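Local coordinates for protein tRNA (adenine(58)-N(1))-methyltransferase TrmI (Thermus thermophilus, PDB 2PWY) that catalyses the S-adenosyl-L-methionine-dependent methylation of adenosine 58 at N1 in tRNA and is required for cell growth at extreme temperatures, at residues A[128-131]-A[132-135]. Sequence-based numbering, arbitrary orientation.
Sequences EARP and HHLA. With SAH (S-adenosyl-L-homocysteine), chain E.
Arg130 and His133 stack over each other where strand 123-128 of the Rossmann-like class I methyltransferase fold turns into helix 131-144. The acidic residue closing the strand, Glu128, grips the ribose of S-adenosyl-L-homocysteine, and the first helical turn supplies a second hold. Followed outward, Glu128 first meets the helix: CB faces Leu134 CD1 and CG packs 3.7 Å from Leu134 CB, the two side chains running past each other in opposite directions. With CG anti to the backbone N (chi1 171°) and a bend at chi2, the carboxylate then turns to the ligand, taking one ribose hydroxyl on each oxygen, O3' on OE1 at 2.6 Å and O2' on OE2 at 2.7 Å. Both oxygens have a further donor: Gly106 N, in the glycine-rich loop, bonds OE1, while Arg130 N reaches the anti lone pair of OE2, fixing the carboxylate's rotation. With an alanine here the carboxylate is gone, which would probably leave both ribose hydroxyls and Arg130 N without their acceptor. His133 comes to the same sugar from the helix, its ND1 donating an almost straight bond to SAH O3' (2.8 Å, 172°), so O3' is held by carboxylate and imidazole together. Above one face of that imidazole lies the guanidinium of Arg130, planes 24° apart and centres 4.0 Å apart, with NE offset toward the ring's rim; Arg130 CD adds a CH-pi contact over the ring. Leu134 packs against Phe152 and Leu154 of strand 150-154. Arg130 is also the N-cap residue, and its carbonyl O accepts Leu134 N at 2.9 Å; one residue on, Pro131 O receives Ala135 N at 2.9 Å.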
# COMPACT_ATOMS: atom_id res chain seq x y z
N GLU A 128 1.53 25.37 -22.99
CA GLU A 128 0.17 24.83 -23.01
C GLU A 128 -0.45 25.06 -24.39
O GLU A 128 -0.51 26.19 -24.85
CB GLU A 128 -0.67 25.50 -21.91
CG GLU A 128 -2.17 25.21 -21.96
CD GLU A 128 -2.50 23.73 -21.93
OE1 GLU A 128 -2.14 23.04 -20.94
OE2 GLU A 128 -3.13 23.26 -22.90
N ALA A 129 -0.94 23.97 -25.00
CA ALA A 129 -1.50 24.01 -26.37
C ALA A 129 -2.89 24.62 -26.46
O ALA A 129 -3.26 25.18 -27.50
CB ALA A 129 -1.52 22.60 -26.96
N ARG A 130 -3.66 24.50 -25.38
CA ARG A 130 -5.07 24.91 -25.41
C ARG A 130 -5.28 26.27 -24.73
O ARG A 130 -5.03 26.41 -23.53
CB ARG A 130 -5.94 23.83 -24.77
CG ARG A 130 -5.91 22.50 -25.52
CD ARG A 130 -6.75 21.43 -24.84
NE ARG A 130 -8.18 21.74 -24.89
CZ ARG A 130 -9.15 20.90 -24.54
NH1 ARG A 130 -8.85 19.67 -24.12
NH2 ARG A 130 -10.41 21.29 -24.61
N PRO A 131 -5.76 27.28 -25.50
CA PRO A 131 -5.86 28.65 -24.98
C PRO A 131 -6.75 28.80 -23.74
O PRO A 131 -6.41 29.56 -22.83
CB PRO A 131 -6.47 29.44 -26.15
CG PRO A 131 -6.18 28.61 -27.35
CD PRO A 131 -6.23 27.19 -26.89
N HIS A 132 -7.88 28.10 -23.69
CA HIS A 132 -8.76 28.25 -22.54
C HIS A 132 -8.11 27.64 -21.30
O HIS A 132 -8.21 28.21 -20.20
CB HIS A 132 -10.15 27.64 -22.78
CG HIS A 132 -10.98 27.55 -21.54
ND1 HIS A 132 -11.46 28.67 -20.88
CD2 HIS A 132 -11.36 26.49 -20.79
CE1 HIS A 132 -12.13 28.29 -19.80
NE2 HIS A 132 -12.08 26.97 -19.73
N HIS A 133 -7.43 26.51 -21.48
CA HIS A 133 -6.67 25.90 -20.40
C HIS A 133 -5.61 26.87 -19.89
O HIS A 133 -5.50 27.10 -18.68
CB HIS A 133 -6.03 24.57 -20.86
CG HIS A 133 -7.01 23.44 -21.01
ND1 HIS A 133 -6.61 22.12 -21.07
CD2 HIS A 133 -8.36 23.43 -21.12
CE1 HIS A 133 -7.67 21.34 -21.20
NE2 HIS A 133 -8.74 22.11 -21.22
N LEU A 134 -4.84 27.46 -20.81
CA LEU A 134 -3.78 28.39 -20.43
C LEU A 134 -4.32 29.62 -19.68
O LEU A 134 -3.76 30.02 -18.67
CB LEU A 134 -2.95 28.81 -21.64
CG LEU A 134 -1.77 29.74 -21.31
CD1 LEU A 134 -0.82 29.13 -20.27
CD2 LEU A 134 -1.01 30.11 -22.58
N ALA A 135 -5.42 30.20 -20.17
CA ALA A 135 -6.03 31.33 -19.48
C ALA A 135 -6.39 31.01 -18.02
O ALA A 135 -6.08 31.80 -17.12
CB ALA A 135 -7.24 31.85 -20.25
N SAH E . -0.02 19.45 -14.45
CA SAH E . -1.18 20.32 -14.83
CB SAH E . -2.25 19.51 -15.56
CG SAH E . -1.84 19.16 -17.00
SD SAH E . -3.24 18.43 -17.88
C SAH E . -1.74 20.96 -13.58
O SAH E . -1.29 20.63 -12.47
OXT SAH E . -2.62 21.82 -13.65
C5' SAH E . -2.38 18.22 -19.46
C4' SAH E . -2.34 19.52 -20.28
O4' SAH E . -1.35 19.40 -21.27
C3' SAH E . -3.64 19.88 -21.01
O3' SAH E . -4.00 21.21 -20.66
C2' SAH E . -3.29 19.75 -22.49
O2' SAH E . -3.92 20.71 -23.31
C1' SAH E . -1.81 20.01 -22.48
N9 SAH E . -0.98 19.38 -23.53
C8 SAH E . -1.03 18.08 -23.94
N7 SAH E . -0.04 17.90 -24.85
C5 SAH E . 0.65 19.05 -24.99
C6 SAH E . 1.75 19.42 -25.78
N6 SAH E . 2.34 18.53 -26.61
N1 SAH E . 2.22 20.72 -25.68
C2 SAH E . 1.63 21.63 -24.85
N3 SAH E . 0.54 21.26 -24.08
C4 SAH E . 0.07 19.99 -24.15